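PDB 6KI3: probable AP endonuclease from African swine fever virus, which probably cleaves DNA on the 5' side of apurinic or apyrimidinic sites, using three zinc ions, and probably removes mismatched 3' ends as an exonuclease. Local coordinates for residues G8-H13 / E276-S281; V34-Q39 / A288-F293; A239-G244 / T294-L299. All coordinates share one frame; numbering follows the deposited sequence.

Contact 1 of 3, residues G8-H13 / E276-S281. With ZN (zinc ion), chain J; nucleotides of chain C.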
loop_
_atom_site.group_PDB
_atom_site.type_symbol
_atom_site.label_atom_id
_atom_site.label_comp_id
_atom_site.label_asym_id
_atom_site.label_seq_id
_atom_site.Cartn_x
_atom_site.Cartn_y
_atom_site.Cartn_z
ATOM N N GLY A 8 -2.021 -6.639 -7.236
ATOM C CA GLY A 8 -1.075 -5.975 -8.103
ATOM C C GLY A 8 0.252 -5.781 -7.410
ATOM O O GLY A 8 0.538 -6.414 -6.393
ATOM N N ALA A 9 1.064 -4.888 -7.969
ATOM C CA ALA A 9 2.386 -4.635 -7.419
ATOM C C ALA A 9 2.765 -3.179 -7.649
ATOM O O ALA A 9 2.145 -2.469 -8.444
ATOM C CB ALA A 9 3.435 -5.571 -8.032
ATOM N N PHE A 10 3.794 -2.739 -6.929
ATOM C CA PHE A 10 4.364 -1.420 -7.164
ATOM C C PHE A 10 5.111 -1.413 -8.490
ATOM O O PHE A 10 5.878 -2.334 -8.788
ATOM C CB PHE A 10 5.299 -1.031 -6.020
ATOM C CG PHE A 10 6.241 0.089 -6.361
ATOM C CD1 PHE A 10 5.785 1.394 -6.451
ATOM C CD2 PHE A 10 7.584 -0.164 -6.588
ATOM C CE1 PHE A 10 6.651 2.426 -6.767
ATOM C CE2 PHE A 10 8.454 0.864 -6.903
ATOM C CZ PHE A 10 7.987 2.160 -6.991
ATOM N N VAL A 11 4.885 -0.377 -9.289
ATOM C CA VAL A 11 5.469 -0.259 -10.619
ATOM C C VAL A 11 6.514 0.847 -10.568
ATOM O O VAL A 11 6.175 2.033 -10.473
ATOM C CB VAL A 11 4.405 0.030 -11.685
ATOM C CG1 VAL A 11 5.043 0.129 -13.061
ATOM C CG2 VAL A 11 3.333 -1.045 -11.661
ATOM N N SER A 12 7.785 0.466 -10.635
ATOM C CA SER A 12 8.856 1.450 -10.642
ATOM C C SER A 12 9.102 1.960 -12.057
ATOM O O SER A 12 8.956 1.228 -13.041
ATOM C CB SER A 12 10.143 0.854 -10.073
ATOM O OG SER A 12 10.831 0.101 -11.055
ATOM N N HIS A 13 9.479 3.102 -12.097
ATOM C CA HIS A 13 9.797 3.727 -13.365
ATOM C C HIS A 13 11.011 3.122 -13.973
ATOM O O HIS A 13 10.998 2.845 -15.225
ATOM C CB HIS A 13 10.027 5.192 -13.120
ATOM C CG HIS A 13 10.592 5.935 -14.259
ATOM N ND1 HIS A 13 11.647 5.524 -14.976
ATOM C CD2 HIS A 13 10.277 7.163 -14.765
ATOM C CE1 HIS A 13 11.950 6.453 -15.895
ATOM N NE2 HIS A 13 11.118 7.457 -15.766
ATOM N N GLU A 276 5.083 -5.018 -2.850
ATOM C CA GLU A 276 6.112 -3.988 -2.976
ATOM C C GLU A 276 7.480 -4.664 -3.006
ATOM O O GLU A 276 8.121 -4.853 -1.970
ATOM C CB GLU A 276 6.003 -2.980 -1.835
ATOM C CG GLU A 276 4.599 -2.434 -1.637
ATOM C CD GLU A 276 4.520 -1.432 -0.502
ATOM O OE1 GLU A 276 4.532 -0.213 -0.777
ATOM O OE2 GLU A 276 4.454 -1.866 0.667
ATOM N N ARG A 277 7.951 -4.955 -4.192
ATOM C CA ARG A 277 9.229 -5.577 -4.351
ATOM C C ARG A 277 10.205 -4.709 -5.055
ATOM O O ARG A 277 9.909 -4.169 -6.049
ATOM C CB ARG A 277 9.136 -6.836 -5.168
ATOM C CG ARG A 277 8.408 -7.972 -4.551
ATOM C CD ARG A 277 8.947 -8.479 -3.254
ATOM N NE ARG A 277 7.812 -9.122 -2.684
ATOM C CZ ARG A 277 6.941 -8.529 -1.911
ATOM N NH1 ARG A 277 7.120 -7.315 -1.506
ATOM N NH2 ARG A 277 5.917 -9.182 -1.504
ATOM N N ASN A 278 11.378 -4.614 -4.509
ATOM C CA ASN A 278 12.426 -3.896 -5.107
ATOM C C ASN A 278 13.536 -4.885 -5.383
ATOM O O ASN A 278 13.947 -5.586 -4.506
ATOM C CB ASN A 278 12.996 -2.923 -4.100
ATOM C CG ASN A 278 12.229 -1.639 -3.989
ATOM O OD1 ASN A 278 11.209 -1.438 -4.625
ATOM N ND2 ASN A 278 12.736 -0.743 -3.157
ATOM N N LEU A 279 13.987 -4.961 -6.623
ATOM C CA LEU A 279 15.166 -5.718 -7.005
ATOM C C LEU A 279 16.015 -4.843 -7.918
ATOM O O LEU A 279 15.553 -3.829 -8.449
ATOM C CB LEU A 279 14.784 -7.053 -7.676
ATOM C CG LEU A 279 14.282 -8.124 -6.691
ATOM C CD1 LEU A 279 14.204 -9.518 -7.300
ATOM C CD2 LEU A 279 15.169 -8.175 -5.453
ATOM N N GLY A 280 17.281 -5.237 -8.080
ATOM C CA GLY A 280 18.250 -4.380 -8.742
ATOM C C GLY A 280 18.006 -4.166 -10.221
ATOM O O GLY A 280 18.530 -3.202 -10.788
ATOM N N SER A 281 17.201 -5.020 -10.849
ATOM C CA SER A 281 17.098 -5.050 -12.302
ATOM C C SER A 281 15.788 -5.729 -12.689
ATOM O O SER A 281 15.125 -6.357 -11.859
ATOM C CB SER A 281 18.297 -5.767 -12.932
ATOM O OG SER A 281 18.152 -7.173 -12.842
HETATM ZN ZN ZN J . 4.209 -0.218 2.232
ATOM O "O5'" 3DR C 1 7.627 0.663 0.888
ATOM P P 3DR C 1 7.236 1.022 2.406
ATOM O OP1 3DR C 1 6.647 2.408 2.308
ATOM O OP2 3DR C 1 6.249 -0.056 2.774
ATOM O OP3 3DR C 1 8.546 0.966 3.154
ATOM C "C2'" 3DR C 1 7.932 1.598 -3.412
ATOM C "C5'" 3DR C 1 8.213 1.634 0.024
ATOM C "C4'" 3DR C 1 8.704 0.921 -1.229
ATOM O "O4'" 3DR C 1 7.699 0.006 -1.669
ATOM C "C1'" 3DR C 1 7.363 0.237 -3.038
ATOM C "C3'" 3DR C 1 8.987 1.888 -2.365
ATOM O "O3'" 3DR C 1 10.271 1.594 -2.917
ATOM P P DG C 3 10.351 5.292 -9.454
ATOM O OP1 DG C 3 8.897 5.136 -9.674
ATOM O OP2 DG C 3 11.291 4.309 -10.039
ATOM O "O5'" DG C 3 10.769 6.748 -9.950
ATOM C "C5'" DG C 3 10.276 7.884 -9.258
ATOM C "C4'" DG C 3 10.981 9.144 -9.718
ATOM O "O4'" DG C 3 12.262 9.267 -9.043
ATOM C "C3'" DG C 3 11.279 9.211 -11.214
ATOM O "O3'" DG C 3 11.050 10.530 -11.671
ATOM C "C2'" DG C 3 12.762 8.843 -11.281
ATOM C "C1'" DG C 3 13.279 9.467 -9.998
ATOM N N9 DG C 3 14.504 8.850 -9.500
ATOM C C8 DG C 3 14.830 7.516 -9.530
ATOM N N7 DG C 3 15.995 7.255 -9.005
ATOM C C5 DG C 3 16.471 8.495 -8.597
ATOM C C6 DG C 3 17.686 8.842 -7.960
ATOM O O6 DG C 3 18.613 8.095 -7.618
ATOM N N1 DG C 3 17.771 10.212 -7.723
ATOM C C2 DG C 3 16.805 11.130 -8.060
ATOM N N2 DG C 3 17.065 12.409 -7.750
ATOM N N3 DG C 3 15.662 10.819 -8.657
ATOM C C4 DG C 3 15.563 9.487 -8.895
ATOM P P DC C 2 11.555 2.471 -2.512
ATOM O OP1 DC C 2 12.752 1.647 -2.788
ATOM O OP2 DC C 2 11.326 3.019 -1.156
ATOM O "O5'" DC C 2 11.526 3.697 -3.535
ATOM C "C5'" DC C 2 11.779 3.476 -4.914
ATOM C "C4'" DC C 2 11.433 4.712 -5.720
ATOM O "O4'" DC C 2 12.321 5.799 -5.350
ATOM C "C3'" DC C 2 11.565 4.561 -7.229
ATOM O "O3'" DC C 2 10.586 5.370 -7.866
ATOM C "C2'" DC C 2 12.983 5.067 -7.491
ATOM C "C1'" DC C 2 13.116 6.180 -6.457
ATOM N N1 DC C 2 14.512 6.383 -5.975
ATOM C C2 DC C 2 14.969 7.676 -5.696
ATOM O O2 DC C 2 14.204 8.634 -5.861
ATOM N N3 DC C 2 16.239 7.841 -5.252
ATOM C C4 DC C 2 17.032 6.782 -5.086
ATOM N N4 DC C 2 18.277 6.996 -4.646
ATOM C C5 DC C 2 16.584 5.456 -5.362
ATOM C C6 DC C 2 15.330 5.305 -5.799
HETATM O O HOH W 1 7.094 -4.435 -6.973
#
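A sugar without a base, the abasic-site analogue 3DR1 of chain C, packs on the ring of Phe10, and Glu276 of the other segment reaches the same sugar. CB of Phe10 lies 4.3 Å from CA of Glu276, a side-chain-to-backbone touch that makes the two residues neighbours. One face of the Phe10 ring is met by the sugar: C2' of 3DR1 stands 3.4 Å above the ring plane, over its centre, a CH-pi type of packing. On the opposite face the backbone N of Ser12 lies toward the rim. A chi1 of 162°, with CG anti to the backbone N, brings the ring face against the sugar. Glu276 approaches with its CB, 3.4 Å from O4' of 3DR1, and its extended chain runs on to place OE2 at 2.3 Å from a zinc ion. That zinc also binds OP2 of 3DR1 at 2.1 Å, and Glu147, Asp184 and His223 complete the site. Asn225 donates to OE2 and Gln48 to OE1, so both carboxylate oxygens of Glu276 are held by second-shell amides. Asn278 turns ND2 toward the phosphate of DC2 of chain C, while the backbone N of His13 donates to OP2 of DG3 of chain C at 3.0 Å. Between the two backbones a water joins Phe10 O, to which it donates, with Arg277 N, from which it accepts, at 3.0 Å to each. The adjoining C-terminal ends of two parallel strands thus carry metal, lesion and phosphate contacts together, the arrangement of a TIM-barrel active site as in endonuclease IV enzymes.

Contact 2 of 3, residues V34-Q39 / A288-F293; sequences VAFGEQ and ALTAEF
Two helices on the outside of the TIM barrel meet here, the C-terminal end of helix 25-39 and the middle of helix 282-300, through one aromatic side chain. Phe36 reaches from its helix toward the other and packs against Thr290 and Leu289. The evidence for a purely apolar junction is direct: the closest pair is CZ of Phe36 with CG2 of Thr290 at 3.4 Å, a tight approach for two carbons, and CE1 of Phe36 follows at 3.9 Å from the same methyl. CE2 of Phe36, on the other flank of CZ, lies 4.2 Å from CB of Leu289. The far end of the ring is therefore set against two consecutive residues of the facing helix, and the long directions of the Phe36 and Thr290 side chains cross at about a right angle. Chi1 of Phe36 is 173°, which sends the ring out from the helix backbone and lets its far end span the distance between the helices.

Thr290 divides its two branches between different tasks. Its methyl meets the phenyl ring, while OG1 turns back to its own helix and is hydrogen-bonded to the carbonyl oxygens of Gln286 and Thr287. Chi1 of 51° accounts for this split, since it sets OG1 between the backbone N and the carbonyl carbon and leaves CG2 beside the backbone N. The polar atom is thus satisfied locally, and the interface receives a methyl group.

Around the contact, Trp16 meets the Phe36 ring edge-to-face, and Ile40, just past the end of helix 25-39, touches Thr290. Leu289 also packs on Arg277 of the loop that leads into its helix, while Phe293, one turn later, rests on Leu275 of strand 272-275 and meets the rings of Phe42 and Phe44.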
loop_
_atom_site.group_PDB
_atom_site.type_symbol
_atom_site.label_atom_id
_atom_site.label_comp_id
_atom_site.label_asym_id
_atom_site.label_seq_id
_atom_site.Cartn_x
_atom_site.Cartn_y
_atom_site.Cartn_z
ATOM N N VAL A 34 1.216 -4.292 -17.251
ATOM C CA VAL A 34 0.002 -5.035 -17.574
ATOM C C VAL A 34 0.314 -6.162 -18.551
ATOM O O VAL A 34 -0.245 -7.261 -18.453
ATOM C CB VAL A 34 -1.074 -4.079 -18.121
ATOM C CG1 VAL A 34 -2.171 -4.850 -18.841
ATOM C CG2 VAL A 34 -1.664 -3.254 -16.989
ATOM N N ALA A 35 1.218 -5.913 -19.503
ATOM C CA ALA A 35 1.640 -6.970 -20.417
ATOM C C ALA A 35 2.293 -8.120 -19.661
ATOM O O ALA A 35 2.028 -9.293 -19.947
ATOM C CB ALA A 35 2.596 -6.405 -21.466
ATOM N N PHE A 36 3.149 -7.799 -18.686
ATOM C CA PHE A 36 3.767 -8.832 -17.865
ATOM C C PHE A 36 2.723 -9.656 -17.122
ATOM O O PHE A 36 2.930 -10.851 -16.885
ATOM C CB PHE A 36 4.749 -8.192 -16.883
ATOM C CG PHE A 36 5.320 -9.150 -15.875
ATOM C CD1 PHE A 36 6.363 -9.994 -16.215
ATOM C CD2 PHE A 36 4.821 -9.193 -14.584
ATOM C CE1 PHE A 36 6.890 -10.872 -15.287
ATOM C CE2 PHE A 36 5.344 -10.067 -13.653
ATOM C CZ PHE A 36 6.380 -10.905 -14.005
ATOM N N GLY A 37 1.597 -9.042 -16.754
ATOM C CA GLY A 37 0.557 -9.783 -16.061
ATOM C C GLY A 37 -0.143 -10.790 -16.952
ATOM O O GLY A 37 -0.492 -11.888 -16.508
ATOM N N GLU A 38 -0.362 -10.434 -18.221
ATOM C CA GLU A 38 -1.013 -11.358 -19.143
ATOM C C GLU A 38 -0.099 -12.516 -19.520
ATOM O O GLU A 38 -0.579 -13.629 -19.760
ATOM C CB GLU A 38 -1.472 -10.616 -20.398
ATOM C CG GLU A 38 -2.534 -9.559 -20.141
ATOM N N GLN A 39 1.213 -12.275 -19.578
ATOM C CA GLN A 39 2.149 -13.335 -19.936
ATOM C C GLN A 39 2.104 -14.473 -18.925
ATOM O O GLN A 39 2.072 -15.652 -19.295
ATOM C CB GLN A 39 3.567 -12.771 -20.036
ATOM C CG GLN A 39 3.775 -11.777 -21.164
ATOM C CD GLN A 39 5.159 -11.158 -21.140
ATOM O OE1 GLN A 39 6.069 -11.668 -20.485
ATOM N NE2 GLN A 39 5.324 -10.051 -21.856
ATOM N N ALA A 288 10.945 -12.957 -9.396
ATOM C CA ALA A 288 10.394 -12.984 -8.045
ATOM C C ALA A 288 8.876 -12.857 -8.060
ATOM O O ALA A 288 8.180 -13.573 -7.329
ATOM C CB ALA A 288 11.018 -11.873 -7.201
ATOM N N LEU A 289 8.341 -11.956 -8.889
ATOM C CA LEU A 289 6.900 -11.736 -8.908
ATOM C C LEU A 289 6.156 -12.902 -9.547
ATOM O O LEU A 289 5.042 -13.228 -9.122
ATOM C CB LEU A 289 6.575 -10.433 -9.635
ATOM C CG LEU A 289 7.159 -9.168 -9.005
ATOM C CD1 LEU A 289 7.095 -8.014 -9.985
ATOM C CD2 LEU A 289 6.426 -8.822 -7.721
ATOM N N THR A 290 6.748 -13.540 -10.560
ATOM C CA THR A 290 6.126 -14.724 -11.144
ATOM C C THR A 290 5.944 -15.820 -10.103
ATOM O O THR A 290 4.928 -16.523 -10.099
ATOM C CB THR A 290 6.964 -15.238 -12.312
ATOM O OG1 THR A 290 8.326 -15.386 -11.896
ATOM C CG2 THR A 290 6.901 -14.267 -13.457
ATOM N N ALA A 291 6.922 -15.978 -9.209
ATOM C CA ALA A 291 6.784 -16.954 -8.135
ATOM C C ALA A 291 5.693 -16.542 -7.154
ATOM O O ALA A 291 4.914 -17.384 -6.691
ATOM C CB ALA A 291 8.119 -17.131 -7.413
ATOM N N GLU A 292 5.613 -15.247 -6.836
ATOM C CA GLU A 292 4.659 -14.791 -5.832
ATOM C C GLU A 292 3.229 -14.814 -6.361
ATOM O O GLU A 292 2.294 -15.126 -5.615
ATOM C CB GLU A 292 5.030 -13.388 -5.354
ATOM C CG GLU A 292 6.335 -13.321 -4.580
ATOM C CD GLU A 292 6.651 -11.922 -4.093
ATOM O OE1 GLU A 292 7.504 -11.254 -4.715
ATOM O OE2 GLU A 292 6.049 -11.488 -3.088
ATOM N N PHE A 293 3.035 -14.488 -7.640
ATOM C CA PHE A 293 1.679 -14.408 -8.171
ATOM C C PHE A 293 1.132 -15.771 -8.577
ATOM O O PHE A 293 -0.088 -15.972 -8.554
ATOM C CB PHE A 293 1.627 -13.432 -9.349
ATOM C CG PHE A 293 1.673 -11.987 -8.934
ATOM C CD1 PHE A 293 0.602 -11.412 -8.270
ATOM C CD2 PHE A 293 2.782 -11.206 -9.205
ATOM C CE1 PHE A 293 0.638 -10.085 -7.883
ATOM C CE2 PHE A 293 2.825 -9.879 -8.822
ATOM C CZ PHE A 293 1.752 -9.318 -8.159
#

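Contact 3 of 3, residues A239-G244 / T294-L299; sequences ASLFEG and TTLKSL
Phe242 can be followed outward from the loop: its CB points toward helix 282-300, and with chi1 at -53° CG swings to the side of the backbone N, anti to the carbonyl carbon. From there one flank of the ring turns to the helix. CD2 of Phe242 comes to 4.1 Å from CG2 of Thr295, and CE2, the next atom out, closes to 3.7 Å on the same methyl, the shortest approach between the two segments. The side chains cross obliquely. Beyond the helix contact, the Phe242 side chain also packs on Ile254, Ser257 and Leu259.

Thr295 presents its methyl to the ring because CG2 is anti to its own backbone N; OG1 is hydrogen-bonded back to the carbonyl of Ala291, one turn earlier. Next to this pair, CD1 of Leu241 meets CG of Leu296 at 4.4 Å, a looser apolar touch of the Leu241 tip on the branch point of Leu296. Leu241 rests on Leu259 and Leu296 on Val263, so helix 258-269 lines both.

The loop holds its shape by a type II beta turn from Ser240 to Glu243, closed by the bond from Glu243 N to Ser240 O at 2.9 Å. Phe242 occupies its third position with phi 65° and psi 17°, a left-handed conformation for a residue that bears a side chain. The turn directs Leu241 and Phe242 alike toward the helix. The arrangement is apolar packing of a beta-alpha loop, following the short strand 238-239, against the last helix of a TIM barrel.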
loop_
_atom_site.group_PDB
_atom_site.type_symbol
_atom_site.label_atom_id
_atom_site.label_comp_id
_atom_site.label_asym_id
_atom_site.label_seq_id
_atom_site.Cartn_x
_atom_site.Cartn_y
_atom_site.Cartn_z
ATOM N N ALA A 239 10.617 -8.467 1.532
ATOM C CA ALA A 239 11.021 -9.725 0.924
ATOM C C ALA A 239 9.814 -10.360 0.251
ATOM O O ALA A 239 8.664 -10.046 0.569
ATOM C CB ALA A 239 11.632 -10.680 1.956
ATOM N N SER A 240 10.090 -11.259 -0.689
ATOM C CA SER A 240 9.024 -11.951 -1.397
ATOM C C SER A 240 8.275 -12.892 -0.460
ATOM O O SER A 240 8.829 -13.401 0.519
ATOM C CB SER A 240 9.588 -12.732 -2.584
ATOM O OG SER A 240 10.006 -11.859 -3.618
ATOM N N LEU A 241 7.000 -13.118 -0.773
ATOM C CA LEU A 241 6.154 -13.960 0.063
ATOM C C LEU A 241 6.744 -15.359 0.184
ATOM O O LEU A 241 7.187 -15.949 -0.807
ATOM C CB LEU A 241 4.741 -14.029 -0.518
ATOM C CG LEU A 241 4.050 -12.692 -0.804
ATOM C CD1 LEU A 241 2.655 -12.918 -1.372
ATOM C CD2 LEU A 241 3.995 -11.822 0.445
ATOM N N PHE A 242 6.758 -15.881 1.413
ATOM C CA PHE A 242 7.315 -17.191 1.750
ATOM C C PHE A 242 8.821 -17.262 1.524
ATOM O O PHE A 242 9.388 -18.356 1.444
ATOM C CB PHE A 242 6.618 -18.319 0.979
ATOM C CG PHE A 242 5.125 -18.316 1.118
ATOM C CD1 PHE A 242 4.519 -18.917 2.209
ATOM C CD2 PHE A 242 4.328 -17.722 0.156
ATOM C CE1 PHE A 242 3.144 -18.919 2.341
ATOM C CE2 PHE A 242 2.953 -17.721 0.279
ATOM C CZ PHE A 242 2.359 -18.321 1.373
ATOM N N GLU A 243 9.488 -16.113 1.416
ATOM C CA GLU A 243 10.939 -16.065 1.291
ATOM C C GLU A 243 11.577 -15.194 2.365
ATOM O O GLU A 243 12.786 -14.936 2.306
ATOM C CB GLU A 243 11.342 -15.571 -0.104
ATOM C CG GLU A 243 10.724 -16.371 -1.245
ATOM C CD GLU A 243 11.386 -16.100 -2.585
ATOM O OE1 GLU A 243 11.330 -16.985 -3.465
ATOM O OE2 GLU A 243 11.966 -15.006 -2.759
ATOM N N GLY A 244 10.799 -14.738 3.344
ATOM C CA GLY A 244 11.322 -13.932 4.428
ATOM C C GLY A 244 11.053 -14.539 5.788
ATOM O O GLY A 244 10.646 -15.699 5.887
ATOM N N THR A 294 2.000 -16.716 -8.948
ATOM C CA THR A 294 1.537 -18.086 -9.151
ATOM C C THR A 294 1.132 -18.724 -7.828
ATOM O O THR A 294 0.137 -19.454 -7.763
ATOM C CB THR A 294 2.616 -18.921 -9.842
ATOM O OG1 THR A 294 3.872 -18.730 -9.180
ATOM C CG2 THR A 294 2.745 -18.525 -11.308
ATOM N N THR A 295 1.892 -18.456 -6.763
ATOM C CA THR A 295 1.491 -18.911 -5.435
ATOM C C THR A 295 0.197 -18.235 -4.997
ATOM O O THR A 295 -0.675 -18.875 -4.399
ATOM C CB THR A 295 2.608 -18.640 -4.425
ATOM O OG1 THR A 295 3.798 -19.327 -4.833
ATOM C CG2 THR A 295 2.205 -19.118 -3.036
ATOM N N LEU A 296 0.058 -16.939 -5.289
ATOM C CA LEU A 296 -1.203 -16.256 -5.021
ATOM C C LEU A 296 -2.341 -16.874 -5.822
ATOM O O LEU A 296 -3.444 -17.067 -5.299
ATOM C CB LEU A 296 -1.072 -14.766 -5.334
ATOM C CG LEU A 296 -0.560 -13.868 -4.207
ATOM C CD1 LEU A 296 -0.260 -12.474 -4.730
ATOM C CD2 LEU A 296 -1.574 -13.810 -3.075
ATOM N N LYS A 297 -2.088 -17.199 -7.093
ATOM C CA LYS A 297 -3.114 -17.831 -7.915
ATOM C C LYS A 297 -3.521 -19.189 -7.356
ATOM O O LYS A 297 -4.675 -19.604 -7.511
ATOM C CB LYS A 297 -2.620 -17.966 -9.356
ATOM C CG LYS A 297 -3.672 -18.456 -10.339
ATOM C CD LYS A 297 -3.161 -18.385 -11.770
ATOM C CE LYS A 297 -1.839 -19.122 -11.923
ATOM N NZ LYS A 297 -1.331 -19.067 -13.323
ATOM N N SER A 298 -2.591 -19.889 -6.701
ATOM C CA SER A 298 -2.932 -21.152 -6.054
ATOM C C SER A 298 -3.919 -20.931 -4.916
ATOM O O SER A 298 -4.911 -21.658 -4.784
ATOM C CB SER A 298 -1.665 -21.834 -5.539
ATOM O OG SER A 298 -0.614 -21.747 -6.486
ATOM N N LEU A 299 -3.662 -19.922 -4.082
ATOM C CA LEU A 299 -4.530 -19.633 -2.947
ATOM C C LEU A 299 -5.860 -19.029 -3.373
ATOM O O LEU A 299 -6.798 -18.993 -2.566
ATOM C CB LEU A 299 -3.815 -18.690 -1.979
ATOM C CG LEU A 299 -2.423 -19.141 -1.533
ATOM C CD1 LEU A 299 -1.694 -18.027 -0.794
ATOM C CD2 LEU A 299 -2.525 -20.383 -0.669
#

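How the contacts relate
All three contacts converge on the end of the chain: contact 1 uses the loop leading into helix 282-300, and contacts 2 and 3 use successive turns of that helix. Their centres lie 12 Å apart for contacts 1 and 2, 15 Å for contacts 1 and 3, and 12 Å for contacts 2 and 3. A polar junction ties them together. Glu292 OE2 receives a salt bridge from Arg277 NH2 at 2.8 Å; OE1 of Glu292 is probably hydrogen-bonded to Ser240 OG (2.8 Å) and OE2 to Leu241 N (3.0 Å). Contact 1 holds a zinc ligand and touches the DNA, whereas contacts 2 and 3 stay about 10 Å and 8 Å from the nucleic acid at their nearest atoms.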